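Long-range contacts in type II restriction enzyme SfiI (PDB 2EZV), which recognises the double-stranded DNA sequence 5'-GGCCN(5)GGCC-3' and cleaves within it, leaving fragments with terminal 5'-phosphates: residues Tyr68-Arg73 with Leu142-Ala147; Leu92-Leu97 with Gly150-Val155; Asp200-Gly205 with Phe223-Glu228. All blocks are in the same frame, centred on the assembly; numbering follows the deposited sequence.

Contact 1: Tyr68-Arg73 with Leu142-Ala147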
loop_
_atom_site.group_PDB
_atom_site.type_symbol
_atom_site.label_atom_id
_atom_site.label_comp_id
_atom_site.label_asym_id
_atom_site.label_seq_id
_atom_site.Cartn_x
_atom_site.Cartn_y
_atom_site.Cartn_z
ATOM N N TYR D 68 8.757 5.004 -3.601
ATOM C CA TYR D 68 9.707 4.178 -2.853
ATOM C C TYR D 68 9.949 4.688 -1.430
ATOM O O TYR D 68 10.881 5.452 -1.190
ATOM C CB TYR D 68 11.019 4.173 -3.643
ATOM C CG TYR D 68 12.076 3.178 -3.224
ATOM C CD1 TYR D 68 13.256 3.060 -3.960
ATOM C CD2 TYR D 68 11.899 2.343 -2.113
ATOM C CE1 TYR D 68 14.242 2.132 -3.608
ATOM C CE2 TYR D 68 12.877 1.409 -1.749
ATOM C CZ TYR D 68 14.046 1.308 -2.504
ATOM O OH TYR D 68 15.008 0.372 -2.179
ATOM N N PRO D 69 9.123 4.255 -0.466
ATOM C CA PRO D 69 9.265 4.690 0.928
ATOM C C PRO D 69 10.576 4.342 1.641
ATOM O O PRO D 69 11.186 3.290 1.409
ATOM C CB PRO D 69 8.062 4.036 1.630
ATOM C CG PRO D 69 7.056 3.850 0.528
ATOM C CD PRO D 69 7.942 3.382 -0.616
ATOM N N ILE D 70 10.990 5.244 2.520
ATOM C CA ILE D 70 12.177 5.040 3.330
ATOM C C ILE D 70 11.631 4.793 4.731
ATOM O O ILE D 70 10.665 5.448 5.157
ATOM C CB ILE D 70 13.098 6.279 3.315
ATOM C CG1 ILE D 70 13.899 6.290 2.008
ATOM C CG2 ILE D 70 14.011 6.276 4.538
ATOM C CD1 ILE D 70 14.861 7.454 1.861
ATOM N N ASN D 71 12.233 3.833 5.429
ATOM C CA ASN D 71 11.797 3.467 6.770
ATOM C C ASN D 71 12.227 4.479 7.832
ATOM O O ASN D 71 13.029 4.176 8.715
ATOM C CB ASN D 71 12.333 2.075 7.112
ATOM C CG ASN D 71 11.813 1.561 8.432
ATOM O OD1 ASN D 71 10.695 1.870 8.825
ATOM N ND2 ASN D 71 12.617 0.756 9.117
ATOM N N ARG D 72 11.676 5.685 7.733
ATOM C CA ARG D 72 11.987 6.759 8.660
ATOM C C ARG D 72 10.781 7.683 8.775
ATOM O O ARG D 72 10.219 8.121 7.766
ATOM C CB ARG D 72 13.202 7.550 8.161
ATOM C CG ARG D 72 14.246 7.828 9.229
ATOM C CD ARG D 72 13.636 8.524 10.430
ATOM N NE ARG D 72 14.620 9.118 11.330
ATOM C CZ ARG D 72 15.588 9.944 10.948
ATOM N NH1 ARG D 72 15.731 10.272 9.673
ATOM N NH2 ARG D 72 16.387 10.490 11.851
ATOM N N ARG D 73 10.387 7.977 10.006
ATOM C CA ARG D 73 9.236 8.839 10.251
ATOM C C ARG D 73 9.553 9.834 11.357
ATOM O O ARG D 73 10.428 9.591 12.187
ATOM C CB ARG D 73 8.036 8.000 10.690
ATOM C CG ARG D 73 7.695 6.855 9.764
ATOM C CD ARG D 73 6.933 5.772 10.503
ATOM N NE ARG D 73 7.602 4.477 10.419
ATOM C CZ ARG D 73 8.852 4.262 10.811
ATOM N NH1 ARG D 73 9.562 5.261 11.308
ATOM N NH2 ARG D 73 9.394 3.056 10.719
ATOM N N LEU D 142 17.135 15.896 6.292
ATOM C CA LEU D 142 17.095 14.993 7.441
ATOM C C LEU D 142 18.148 13.914 7.230
ATOM O O LEU D 142 18.118 13.204 6.227
ATOM C CB LEU D 142 15.720 14.333 7.564
ATOM C CG LEU D 142 15.502 13.359 8.728
ATOM C CD1 LEU D 142 15.582 14.097 10.065
ATOM C CD2 LEU D 142 14.147 12.713 8.574
ATOM N N MET D 143 19.076 13.785 8.171
ATOM C CA MET D 143 20.125 12.789 8.042
ATOM C C MET D 143 19.598 11.384 8.284
ATOM O O MET D 143 18.933 11.120 9.285
ATOM C CB MET D 143 21.274 13.104 9.008
ATOM C CG MET D 143 22.042 14.369 8.653
ATOM S SD MET D 143 22.826 14.254 7.022
ATOM C CE MET D 143 24.283 15.253 7.271
ATOM N N LEU D 144 19.889 10.489 7.347
ATOM C CA LEU D 144 19.462 9.097 7.437
ATOM C C LEU D 144 20.699 8.242 7.699
ATOM O O LEU D 144 21.784 8.545 7.206
ATOM C CB LEU D 144 18.802 8.656 6.123
ATOM C CG LEU D 144 17.629 9.481 5.583
ATOM C CD1 LEU D 144 17.174 8.909 4.245
ATOM C CD2 LEU D 144 16.492 9.472 6.579
ATOM N N GLN D 145 20.535 7.175 8.471
ATOM C CA GLN D 145 21.650 6.295 8.796
ATOM C C GLN D 145 21.777 5.146 7.805
ATOM O O GLN D 145 20.928 4.253 7.773
ATOM C CB GLN D 145 21.478 5.714 10.201
ATOM C CG GLN D 145 22.602 4.772 10.612
ATOM C CD GLN D 145 23.945 5.465 10.636
ATOM O OE1 GLN D 145 24.116 6.461 11.333
ATOM N NE2 GLN D 145 24.904 4.952 9.874
ATOM N N SER D 146 22.836 5.165 7.003
ATOM C CA SER D 146 23.052 4.101 6.032
ATOM C C SER D 146 23.521 2.878 6.794
ATOM O O SER D 146 23.989 2.987 7.924
ATOM C CB SER D 146 24.115 4.499 5.001
ATOM O OG SER D 146 25.420 4.447 5.547
ATOM N N ALA D 147 23.402 1.717 6.167
ATOM C CA ALA D 147 23.802 0.468 6.791
ATOM C C ALA D 147 25.251 0.103 6.493
ATOM O O ALA D 147 25.799 -0.816 7.107
ATOM C CB ALA D 147 22.883 -0.650 6.318
HETATM O O HOH W 1 18.349 12.425 11.421
#
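Ile70 and Leu144 make the apolar part of this contact, meeting tip to tip. Ile70 CD1 lies 3.6 Å from Leu144 CD1. The far end of the Ile70 chain is extended (chi2 -179°), which carries CD1 out to the leucine. The other methyl of Leu144 turns to a different partner. Leu144 CD2 packs on the aliphatic part of Arg72, 3.8 Å from Arg72 CG. Leu144 CD2 also borders the guanidinium, with Arg72 NH1 at 3.3 Å. Leu142 CD2 comes close to this nitrogen too, 3.1 Å from Arg72 NH1. The Arg72 chain is bent at chi2 (-55°), and CG lies against Leu144 while NH1 reaches Leu142 and Met143.

Strand 141-145 and the following strand 151-167 form an antiparallel hairpin in the mixed sheet of the PD-(D/E)XK nuclease fold. The 68-73 loop, which leads from helix 49-62 to strand 80-86, lies against this hairpin strand. Within the loop, Asn71 is the centre of an inverse gamma turn, with a weak bond of 2.8 Å from Arg72 N to Ile70 O. Ile70 also packs on Val83 and Trp85 of strand 80-86 and on Leu267 of a second subunit.

The polar part centres on the carbonyl of Met143. Arg72 NH1 gives Met143 O a weak hydrogen bond of 3.3 Å, with an N-H...O angle of 143°. A water adds a second link. It accepts from Arg72 NH2 at 2.8 Å, in the guanidinium plane, and donates to Met143 O at 2.6 Å. The carbonyl thus takes two donors, one direct and one through water. Met143 CB points away, and the side chain packs on Val151 and Pro153 of strand 151-167.

Contact 2: Leu92-Leu97 with Gly150-Val155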
loop_
_atom_site.group_PDB
_atom_site.type_symbol
_atom_site.label_atom_id
_atom_site.label_comp_id
_atom_site.label_asym_id
_atom_site.label_seq_id
_atom_site.Cartn_x
_atom_site.Cartn_y
_atom_site.Cartn_z
ATOM N N LEU D 92 18.982 8.507 -7.628
ATOM C CA LEU D 92 17.859 8.119 -6.780
ATOM C C LEU D 92 18.033 8.920 -5.489
ATOM O O LEU D 92 18.775 8.530 -4.578
ATOM C CB LEU D 92 17.900 6.627 -6.487
ATOM C CG LEU D 92 16.788 6.126 -5.575
ATOM C CD1 LEU D 92 15.441 6.278 -6.277
ATOM C CD2 LEU D 92 17.060 4.659 -5.216
ATOM N N LEU D 93 17.332 10.044 -5.424
ATOM C CA LEU D 93 17.451 10.949 -4.301
ATOM C C LEU D 93 16.587 10.732 -3.073
ATOM O O LEU D 93 15.358 10.633 -3.160
ATOM C CB LEU D 93 17.239 12.376 -4.793
ATOM C CG LEU D 93 18.103 12.777 -5.988
ATOM C CD1 LEU D 93 17.788 14.214 -6.382
ATOM C CD2 LEU D 93 19.579 12.616 -5.635
ATOM N N PRO D 94 17.232 10.633 -1.904
ATOM C CA PRO D 94 16.497 10.451 -0.649
ATOM C C PRO D 94 15.800 11.815 -0.436
ATOM O O PRO D 94 16.417 12.876 -0.618
ATOM C CB PRO D 94 17.609 10.172 0.361
ATOM C CG PRO D 94 18.774 10.950 -0.207
ATOM C CD PRO D 94 18.687 10.628 -1.680
ATOM N N GLN D 95 14.522 11.801 -0.073
ATOM C CA GLN D 95 13.796 13.052 0.081
ATOM C C GLN D 95 12.755 13.069 1.193
ATOM O O GLN D 95 12.114 12.062 1.477
ATOM C CB GLN D 95 13.117 13.383 -1.254
ATOM C CG GLN D 95 12.136 14.548 -1.254
ATOM C CD GLN D 95 11.431 14.709 -2.607
ATOM O OE1 GLN D 95 10.726 13.804 -3.067
ATOM N NE2 GLN D 95 11.618 15.863 -3.244
ATOM N N VAL D 96 12.603 14.230 1.826
ATOM C CA VAL D 96 11.598 14.422 2.863
ATOM C C VAL D 96 10.545 15.326 2.225
ATOM O O VAL D 96 10.740 16.536 2.123
ATOM C CB VAL D 96 12.171 15.134 4.105
ATOM C CG1 VAL D 96 11.064 15.355 5.118
ATOM C CG2 VAL D 96 13.279 14.310 4.734
ATOM N N LEU D 97 9.443 14.748 1.760
ATOM C CA LEU D 97 8.399 15.565 1.139
ATOM C C LEU D 97 7.591 16.252 2.221
ATOM O O LEU D 97 7.063 15.593 3.118
ATOM C CB LEU D 97 7.458 14.717 0.268
ATOM C CG LEU D 97 6.249 15.477 -0.309
ATOM C CD1 LEU D 97 6.728 16.732 -1.033
ATOM C CD2 LEU D 97 5.471 14.591 -1.275
ATOM N N GLY D 150 28.103 6.159 6.893
ATOM C CA GLY D 150 27.647 7.160 7.825
ATOM C C GLY D 150 26.277 7.666 7.433
ATOM O O GLY D 150 25.430 6.906 6.965
ATOM N N VAL D 151 26.066 8.960 7.609
ATOM C CA VAL D 151 24.784 9.557 7.302
ATOM C C VAL D 151 24.625 9.967 5.845
ATOM O O VAL D 151 25.596 10.268 5.153
ATOM C CB VAL D 151 24.536 10.776 8.210
ATOM C CG1 VAL D 151 24.450 10.319 9.646
ATOM C CG2 VAL D 151 25.667 11.792 8.050
ATOM N N LEU D 152 23.375 9.962 5.396
ATOM C CA LEU D 152 23.002 10.337 4.038
ATOM C C LEU D 152 21.873 11.352 4.163
ATOM O O LEU D 152 20.806 11.036 4.664
ATOM C CB LEU D 152 22.504 9.109 3.279
ATOM C CG LEU D 152 21.925 9.350 1.887
ATOM C CD1 LEU D 152 23.024 9.837 0.957
ATOM C CD2 LEU D 152 21.317 8.061 1.360
ATOM N N PRO D 153 22.091 12.587 3.701
ATOM C CA PRO D 153 21.044 13.608 3.801
ATOM C C PRO D 153 19.843 13.414 2.874
ATOM O O PRO D 153 20.003 13.201 1.669
ATOM C CB PRO D 153 21.800 14.896 3.495
ATOM C CG PRO D 153 22.814 14.434 2.482
ATOM C CD PRO D 153 23.303 13.122 3.053
ATOM N N ALA D 154 18.643 13.481 3.446
ATOM C CA ALA D 154 17.418 13.350 2.664
ATOM C C ALA D 154 16.904 14.767 2.442
ATOM O O ALA D 154 16.446 15.433 3.378
ATOM C CB ALA D 154 16.381 12.519 3.419
ATOM N N VAL D 155 16.994 15.229 1.202
ATOM C CA VAL D 155 16.565 16.575 0.859
ATOM C C VAL D 155 15.136 16.915 1.230
ATOM O O VAL D 155 14.216 16.114 1.060
ATOM C CB VAL D 155 16.685 16.848 -0.638
ATOM C CG1 VAL D 155 17.133 18.294 -0.855
ATOM C CG2 VAL D 155 17.625 15.848 -1.272
#
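Pro94 and Val155 give up the most surface to this contact, and Ala154 comes next. Pro94 CB points toward the other strand. Pro94 CG sits 3.2 Å from Pro153 O, and Pro94 CG also meets Leu152 CG at 4.1 Å. Pro94 CB lies 4.0 Å from Ala154 CB. As a proline, Pro94 has no N-H to offer, but its carbonyl is used. Val155 N gives Pro94 O a weak hydrogen bond of 3.0 Å, at an angle of 130°. Val155 CG2 also comes to 3.3 Å from Pro94 O, so this oxygen is closely surrounded.

The carbonyl of Val155 makes the straighter link. Val96 N donates to Val155 O at 2.6 Å, with an N-H...O angle of 173°. The donor is tilted from the carbonyl plane. Gln95 CA points a C-H at Val155 O from 3.2 Å. The two N-H...O bonds, to Pro94 O and from Val96 N, flank Gln95, the parallel bridge partner of Val155. The side chains of Gln95 and Val155 lie on the same face of the sheet. Ala154 CB touches both Pro94 CB and Val96 CG2, the latter at 3.8 Å.

This is the parallel pairing of strands 93-104 and 151-167 in the mixed sheet of the PD-(D/E)XK nuclease fold. The axes of the short segments 93-97 and 151-155 differ by 49°; pairing continues from Val96 to Thr157. Strand 93-104 also pairs antiparallel with strand 80-86, where Arg84 binds the side-chain oxygen of Gln95. Strand 141-145 flanks strand 151-167 and sets Leu142 against Val96. Helix 10-41 packs on Leu93 and Leu97.

Contact 3: Asp200-Gly205 with Phe223-Glu228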
loop_
_atom_site.group_PDB
_atom_site.type_symbol
_atom_site.label_atom_id
_atom_site.label_comp_id
_atom_site.label_asym_id
_atom_site.label_seq_id
_atom_site.Cartn_x
_atom_site.Cartn_y
_atom_site.Cartn_z
ATOM N N ASP D 200 14.758 43.823 -1.687
ATOM C CA ASP D 200 13.920 44.395 -2.725
ATOM C C ASP D 200 13.721 43.407 -3.863
ATOM O O ASP D 200 13.051 43.701 -4.857
ATOM C CB ASP D 200 14.535 45.699 -3.211
ATOM C CG ASP D 200 14.598 46.736 -2.112
ATOM O OD1 ASP D 200 13.520 47.218 -1.691
ATOM O OD2 ASP D 200 15.721 47.050 -1.657
ATOM N N THR D 201 14.305 42.224 -3.689
ATOM C CA THR D 201 14.193 41.139 -4.656
ATOM C C THR D 201 13.682 39.908 -3.905
ATOM O O THR D 201 14.466 39.173 -3.299
ATOM C CB THR D 201 15.558 40.805 -5.289
ATOM O OG1 THR D 201 16.082 41.968 -5.941
ATOM C CG2 THR D 201 15.409 39.687 -6.312
ATOM N N SER D 202 12.365 39.702 -3.934
ATOM C CA SER D 202 11.752 38.564 -3.252
ATOM C C SER D 202 10.245 38.486 -3.492
ATOM O O SER D 202 9.639 39.413 -4.041
ATOM C CB SER D 202 11.974 38.669 -1.749
ATOM O OG SER D 202 11.045 39.587 -1.193
ATOM N N PHE D 203 9.645 37.373 -3.069
ATOM C CA PHE D 203 8.206 37.188 -3.197
ATOM C C PHE D 203 7.566 37.166 -1.813
ATOM O O PHE D 203 6.403 36.802 -1.662
ATOM C CB PHE D 203 7.871 35.900 -3.969
ATOM C CG PHE D 203 8.682 34.704 -3.554
ATOM C CD1 PHE D 203 9.546 34.094 -4.455
ATOM C CD2 PHE D 203 8.582 34.185 -2.269
ATOM C CE1 PHE D 203 10.298 32.984 -4.082
ATOM C CE2 PHE D 203 9.331 33.074 -1.889
ATOM C CZ PHE D 203 10.190 32.475 -2.798
ATOM N N PHE D 204 8.336 37.567 -0.807
ATOM C CA PHE D 204 7.855 37.608 0.570
ATOM C C PHE D 204 7.096 38.900 0.860
ATOM O O PHE D 204 7.185 39.867 0.100
ATOM C CB PHE D 204 9.032 37.468 1.533
ATOM C CG PHE D 204 9.677 36.114 1.496
ATOM C CD1 PHE D 204 11.042 35.986 1.261
ATOM C CD2 PHE D 204 8.917 34.964 1.693
ATOM C CE1 PHE D 204 11.643 34.729 1.222
ATOM C CE2 PHE D 204 9.504 33.707 1.658
ATOM C CZ PHE D 204 10.870 33.585 1.422
ATOM N N GLY D 205 6.341 38.909 1.955
ATOM C CA GLY D 205 5.572 40.090 2.321
ATOM C C GLY D 205 5.347 40.215 3.820
ATOM O O GLY D 205 5.838 39.397 4.602
ATOM N N PHE D 223 1.683 35.208 -4.622
ATOM C CA PHE D 223 1.560 34.441 -5.851
ATOM C C PHE D 223 2.206 35.114 -7.054
ATOM O O PHE D 223 3.158 34.581 -7.626
ATOM C CB PHE D 223 0.081 34.148 -6.141
ATOM C CG PHE D 223 -0.582 33.253 -5.112
ATOM C CD1 PHE D 223 -1.888 32.802 -5.304
ATOM C CD2 PHE D 223 0.090 32.870 -3.957
ATOM C CE1 PHE D 223 -2.512 31.984 -4.358
ATOM C CE2 PHE D 223 -0.523 32.054 -3.007
ATOM C CZ PHE D 223 -1.828 31.612 -3.209
ATOM N N ASP D 224 1.696 36.286 -7.425
ATOM C CA ASP D 224 2.210 37.017 -8.578
ATOM C C ASP D 224 3.732 37.214 -8.557
ATOM O O ASP D 224 4.379 37.137 -9.598
ATOM C CB ASP D 224 1.495 38.371 -8.705
ATOM C CG ASP D 224 2.118 39.459 -7.836
ATOM O OD1 ASP D 224 2.320 39.233 -6.620
ATOM O OD2 ASP D 224 2.400 40.554 -8.378
ATOM N N ARG D 225 4.311 37.456 -7.386
ATOM C CA ARG D 225 5.757 37.647 -7.305
ATOM C C ARG D 225 6.520 36.321 -7.421
ATOM O O ARG D 225 7.687 36.301 -7.813
ATOM C CB ARG D 225 6.134 38.330 -5.990
ATOM C CG ARG D 225 5.937 39.837 -5.995
ATOM C CD ARG D 225 6.553 40.477 -4.763
ATOM N NE ARG D 225 5.538 41.015 -3.861
ATOM C CZ ARG D 225 5.634 40.999 -2.537
ATOM N NH1 ARG D 225 6.703 40.475 -1.956
ATOM N NH2 ARG D 225 4.661 41.511 -1.796
ATOM N N LEU D 226 5.862 35.217 -7.083
ATOM C CA LEU D 226 6.486 33.897 -7.172
ATOM C C LEU D 226 6.437 33.431 -8.622
ATOM O O LEU D 226 7.417 32.911 -9.149
ATOM C CB LEU D 226 5.753 32.888 -6.275
ATOM C CG LEU D 226 6.204 31.419 -6.327
ATOM C CD1 LEU D 226 7.645 31.273 -5.829
ATOM C CD2 LEU D 226 5.265 30.587 -5.482
ATOM N N LYS D 227 5.292 33.636 -9.264
ATOM C CA LYS D 227 5.112 33.243 -10.653
ATOM C C LYS D 227 6.056 34.022 -11.569
ATOM O O LYS D 227 6.487 33.515 -12.608
ATOM C CB LYS D 227 3.667 33.489 -11.099
ATOM C CG LYS D 227 3.370 32.928 -12.481
ATOM C CD LYS D 227 1.974 33.287 -12.977
ATOM C CE LYS D 227 1.894 34.740 -13.413
ATOM N NZ LYS D 227 0.563 35.068 -13.994
ATOM N N GLU D 228 6.364 35.261 -11.193
ATOM C CA GLU D 228 7.258 36.089 -11.994
ATOM C C GLU D 228 8.692 35.589 -11.846
ATOM O O GLU D 228 9.432 35.483 -12.826
ATOM C CB GLU D 228 7.159 37.544 -11.561
#
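Phe203 and Leu226 form the apolar centre of this contact, joining the 200-205 segment to helix 223-229. Leu226 CD1 lies over one face of the Phe203 ring, 4.0 Å from its centroid, in a CH-pi contact shifted toward the rim. The nearest ring atom is Phe203 CE1, 3.6 Å from Leu226 CD1. Phe203 CB also packs on Arg225 CB at 3.6 Å. Arg225 CD lies 3.3 Å from Ser202 O. Ser202 O is at the edge of the guanidinium, in its plane. The modelled approach of Arg225 NH1 to Phe204 O is too close, so no bond rests on it.

Phe203 CE2 rests above the face of the Phe204 ring. The Ser202 hydroxyl takes a weak hydrogen bond from Phe204 N, with Ser202 OG 3.4 Å from Phe204 N. An alanine at Phe203 would probably leave Leu226 CD1 without its aromatic partner and open a gap beside the Phe204 ring. Outside the contact, Val221 and Pro187 touch Phe203, and Leu184 packs on Leu226.

Arg225 NH2 makes a weak hydrogen bond to a DNA phosphate. The contact thus holds an arginine beside the backbone, where its positive charge would probably help to balance the negative charge of the phosphate.

Overall arrangement
Contacts 1 and 2 are neighbours in one sheet, with centres about 7 Å apart. Strands 141-145 and 151-167 follow each other in the chain and join them, with probable hydrogen bonds from Leu152 N to Leu144 O and from Ala154 N to Leu142 O, both 2.8 Å. Both contacts also touch a second subunit. Contact 3 stands apart, its centre about 34 Å from that of contact 1 and about 29 Å from that of contact 2. Its nearest atom is about 3 Å from the DNA, against about 18 Å for contact 1 and about 15 Å for contact 2. Strand 93-104, which starts in contact 2, carries Asp100 and Ala101, which bind calcium with Asp79.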